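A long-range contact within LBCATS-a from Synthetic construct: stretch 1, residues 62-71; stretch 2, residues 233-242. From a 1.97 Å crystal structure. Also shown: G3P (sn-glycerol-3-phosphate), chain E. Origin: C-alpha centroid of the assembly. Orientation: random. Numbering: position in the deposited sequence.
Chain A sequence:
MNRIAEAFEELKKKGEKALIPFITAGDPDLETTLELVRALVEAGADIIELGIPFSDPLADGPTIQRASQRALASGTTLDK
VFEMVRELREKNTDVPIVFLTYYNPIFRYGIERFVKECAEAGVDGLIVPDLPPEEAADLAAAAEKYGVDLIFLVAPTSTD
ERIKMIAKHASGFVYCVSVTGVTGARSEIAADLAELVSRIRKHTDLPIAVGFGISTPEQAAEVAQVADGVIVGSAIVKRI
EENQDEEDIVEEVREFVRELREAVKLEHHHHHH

Stretch 1 62-71: PTIQRASQRA
Stretch 2, residues 233-242: GSAIVKRIEE

Two helices, 62-71 and 234-241, pack with their axes 9.2 Å apart at closest approach. Their N-to-C directions differ by 50°. The register is set where Thr 63 CA lies 6.0 Å from Ser 234 CA. Phi/psi in stretch 1 are helical throughout, mostly near -62/-42, with Thr 63 at -54/-55 and Ile 64 at -76/-26. Backbone hydrogen bonds run i to i+4 from Arg 66 N to Pro 62 O onward. Together the stretches bury 416 Å².

Pro 62 starts the stretch and makes no contact. Thr 63 (chi1 m) points toward stretch 2 and is buried. Its CG2 sits 3.7 Å from both Ser 234 O and Val 237 CG1; this methyl packs where the helices come close. Ile 64 (m, t) starts sideways, but its end comes nearer. Its CD1 lies 3.5 Å from Ser 234 OG and 3.1 Å from G3P O2. Water 2 joins the helices: it accepts from Ile 64 N (3.2 Å) and donates to Ser 234 OG (2.7 Å). Ser 234 (m) donates from OG to G3P O4P at 2.7 Å. Gly 233 (-126/-71) is at the N-cap position of helix 234-241, and its N donates to G3P O3P at 3.0 Å. A CB at Gly 233 would clash with G3P C2.

Arg 66 (m, t, m, chi4 -89°) has its CA-to-CB bond toward stretch 2. Its NE donates a hydrogen bond to Glu 241 OE1 at 3.0 Å, and its NH2 one to Glu 241 OE2 at 3.3 Å, a two-pronged salt bridge. Glu 241 is t, t, chi3 -136°. Ala 67 CB meets Val 237 CG1 (chi1 t) at 3.7 Å, a small apolar fit. Arg 70 (m, t, m, chi4 -90°) adds a longer salt bridge, NH1 to Glu 241 OE1 at 3.6 Å. Glu 241 CA lies over one face of the Arg 70 guanidinium. Water 1 donates to Thr 63 O (2.6 Å), accepts from Arg 70 NH2 (3.2 Å) and donates weakly to Glu 241 OE2 (2.9 Å).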

# COMPACT_ATOMS: atom_id res chain seq x y z
N PRO A 62 -25.99 1.61 -25.56
CA PRO A 62 -25.02 2.63 -25.99
C PRO A 62 -25.57 3.64 -26.99
O PRO A 62 -25.24 4.82 -26.90
CB PRO A 62 -23.89 1.79 -26.60
CG PRO A 62 -24.05 0.42 -26.00
CD PRO A 62 -25.52 0.23 -25.82
N THR A 63 -26.36 3.19 -27.97
CA THR A 63 -26.91 4.10 -28.97
C THR A 63 -27.63 5.27 -28.33
O THR A 63 -27.37 6.44 -28.64
CB THR A 63 -27.87 3.34 -29.87
OG1 THR A 63 -27.18 2.22 -30.44
CG2 THR A 63 -28.39 4.25 -30.98
N ILE A 64 -28.61 4.97 -27.48
CA ILE A 64 -29.40 6.04 -26.90
C ILE A 64 -28.63 6.77 -25.80
O ILE A 64 -28.90 7.94 -25.54
CB ILE A 64 -30.74 5.45 -26.42
CG1 ILE A 64 -31.54 5.08 -27.68
CG2 ILE A 64 -31.51 6.44 -25.54
CD1 ILE A 64 -32.81 4.33 -27.42
N GLN A 65 -27.65 6.10 -25.17
CA GLN A 65 -26.72 6.79 -24.27
C GLN A 65 -26.01 7.91 -25.00
O GLN A 65 -25.85 9.02 -24.47
CB GLN A 65 -25.66 5.81 -23.72
CG GLN A 65 -26.12 4.76 -22.72
CD GLN A 65 -25.05 3.69 -22.50
OE1 GLN A 65 -23.85 3.97 -22.58
NE2 GLN A 65 -25.48 2.45 -22.25
N ARG A 66 -25.49 7.61 -26.20
CA ARG A 66 -24.77 8.60 -27.00
C ARG A 66 -25.69 9.71 -27.48
O ARG A 66 -25.28 10.86 -27.55
CB ARG A 66 -24.10 7.94 -28.21
CG ARG A 66 -23.05 6.91 -27.82
CD ARG A 66 -22.22 6.44 -29.01
NE ARG A 66 -23.00 5.77 -30.04
CZ ARG A 66 -23.23 4.46 -30.05
NH1 ARG A 66 -22.77 3.69 -29.07
NH2 ARG A 66 -23.94 3.92 -31.04
N ALA A 67 -26.93 9.37 -27.87
CA ALA A 67 -27.87 10.41 -28.26
C ALA A 67 -28.15 11.36 -27.08
O ALA A 67 -28.19 12.58 -27.26
CB ALA A 67 -29.17 9.79 -28.78
N SER A 68 -28.33 10.81 -25.87
CA SER A 68 -28.58 11.63 -24.69
C SER A 68 -27.41 12.55 -24.39
O SER A 68 -27.60 13.72 -24.02
CB SER A 68 -28.84 10.75 -23.46
OG SER A 68 -30.10 10.09 -23.53
N GLN A 69 -26.18 12.03 -24.51
CA GLN A 69 -25.03 12.88 -24.25
C GLN A 69 -24.94 14.00 -25.29
O GLN A 69 -24.55 15.12 -24.97
CB GLN A 69 -23.75 12.05 -24.25
CG GLN A 69 -23.43 11.36 -22.92
CD GLN A 69 -23.01 12.33 -21.82
OE1 GLN A 69 -21.86 12.76 -21.76
NE2 GLN A 69 -23.95 12.66 -20.94
N ARG A 70 -25.22 13.68 -26.55
CA ARG A 70 -25.24 14.71 -27.58
C ARG A 70 -26.34 15.74 -27.30
O ARG A 70 -26.11 16.95 -27.38
CB ARG A 70 -25.46 14.06 -28.95
CG ARG A 70 -24.26 13.23 -29.44
CD ARG A 70 -24.40 12.98 -30.93
NE ARG A 70 -25.65 12.27 -31.21
CZ ARG A 70 -25.76 10.95 -31.24
NH1 ARG A 70 -24.69 10.20 -31.00
NH2 ARG A 70 -26.93 10.39 -31.52
N ALA A 71 -27.54 15.26 -26.98
CA ALA A 71 -28.66 16.16 -26.71
C ALA A 71 -28.36 17.06 -25.51
O ALA A 71 -28.71 18.24 -25.51
CB ALA A 71 -29.94 15.35 -26.49
N GLY A 233 -36.70 2.54 -31.42
CA GLY A 233 -35.93 3.69 -31.04
C GLY A 233 -34.50 3.63 -31.54
O GLY A 233 -34.13 4.37 -32.46
N SER A 234 -33.71 2.72 -30.96
CA SER A 234 -32.29 2.69 -31.29
C SER A 234 -32.05 2.68 -32.79
O SER A 234 -31.18 3.40 -33.29
CB SER A 234 -31.63 1.48 -30.63
OG SER A 234 -31.36 1.76 -29.27
N ALA A 235 -32.83 1.90 -33.54
CA ALA A 235 -32.56 1.80 -34.97
C ALA A 235 -32.77 3.14 -35.67
O ALA A 235 -32.08 3.43 -36.66
CB ALA A 235 -33.44 0.72 -35.60
N ILE A 236 -33.71 3.96 -35.20
CA ILE A 236 -33.94 5.26 -35.81
C ILE A 236 -32.86 6.24 -35.38
O ILE A 236 -32.37 7.05 -36.18
CB ILE A 236 -35.33 5.79 -35.45
CG1 ILE A 236 -36.42 4.88 -36.01
CG2 ILE A 236 -35.48 7.25 -35.93
CD1 ILE A 236 -37.82 5.24 -35.52
N VAL A 237 -32.50 6.18 -34.10
CA VAL A 237 -31.44 7.03 -33.58
C VAL A 237 -30.12 6.76 -34.29
O VAL A 237 -29.31 7.68 -34.46
CB VAL A 237 -31.32 6.83 -32.06
CG1 VAL A 237 -30.05 7.50 -31.57
CG2 VAL A 237 -32.54 7.40 -31.36
N LYS A 238 -29.87 5.51 -34.67
CA LYS A 238 -28.66 5.21 -35.45
C LYS A 238 -28.63 6.04 -36.73
O LYS A 238 -27.59 6.61 -37.10
CB LYS A 238 -28.60 3.73 -35.81
CG LYS A 238 -28.79 2.77 -34.66
CD LYS A 238 -28.00 1.48 -34.90
CE LYS A 238 -28.67 0.27 -34.27
NZ LYS A 238 -29.87 -0.17 -35.05
N ARG A 239 -29.76 6.13 -37.42
CA ARG A 239 -29.75 6.86 -38.67
C ARG A 239 -29.53 8.34 -38.44
O ARG A 239 -28.90 9.01 -39.27
CB ARG A 239 -31.04 6.59 -39.44
CG ARG A 239 -30.92 5.37 -40.31
CD ARG A 239 -31.96 4.33 -40.00
NE ARG A 239 -31.74 3.16 -40.85
CZ ARG A 239 -31.51 1.94 -40.38
NH1 ARG A 239 -31.50 1.72 -39.07
NH2 ARG A 239 -31.32 0.94 -41.23
N ILE A 240 -30.00 8.86 -37.31
CA ILE A 240 -29.70 10.24 -36.97
C ILE A 240 -28.22 10.41 -36.69
O ILE A 240 -27.59 11.37 -37.15
CB ILE A 240 -30.56 10.69 -35.78
CG1 ILE A 240 -32.04 10.69 -36.20
CG2 ILE A 240 -30.10 12.06 -35.29
CD1 ILE A 240 -33.01 10.67 -35.06
N GLU A 241 -27.64 9.48 -35.94
CA GLU A 241 -26.24 9.61 -35.54
C GLU A 241 -25.31 9.48 -36.74
O GLU A 241 -24.30 10.20 -36.83
CB GLU A 241 -25.92 8.56 -34.48
CG GLU A 241 -24.45 8.19 -34.41
CD GLU A 241 -24.16 7.20 -33.30
OE1 GLU A 241 -23.15 7.41 -32.58
OE2 GLU A 241 -24.93 6.23 -33.14
N GLU A 242 -25.63 8.59 -37.64
CA GLU A 242 -24.75 8.24 -38.74
C GLU A 242 -24.76 9.22 -39.91
O GLU A 242 -24.10 9.01 -40.89
CB GLU A 242 -25.02 6.82 -39.20
CG GLU A 242 -24.52 5.80 -38.20
CD GLU A 242 -24.92 4.38 -38.54
OE1 GLU A 242 -25.58 4.19 -39.56
OE2 GLU A 242 -24.57 3.46 -37.78
O1 G3P E . -39.05 3.25 -26.31
C1 G3P E . -37.71 3.07 -25.96
C2 G3P E . -36.88 2.72 -27.20
O2 G3P E . -35.54 2.94 -26.85
C3 G3P E . -37.13 1.28 -27.67
O1P G3P E . -36.01 0.44 -27.46
O4P G3P E . -34.02 1.50 -28.68
O2P G3P E . -34.06 -1.00 -28.47
O3P G3P E . -35.63 0.09 -29.99
P G3P E . -34.90 0.26 -28.67
O HOH W 1 -26.52 7.24 -30.92
O HOH W 2 -29.81 2.02 -27.05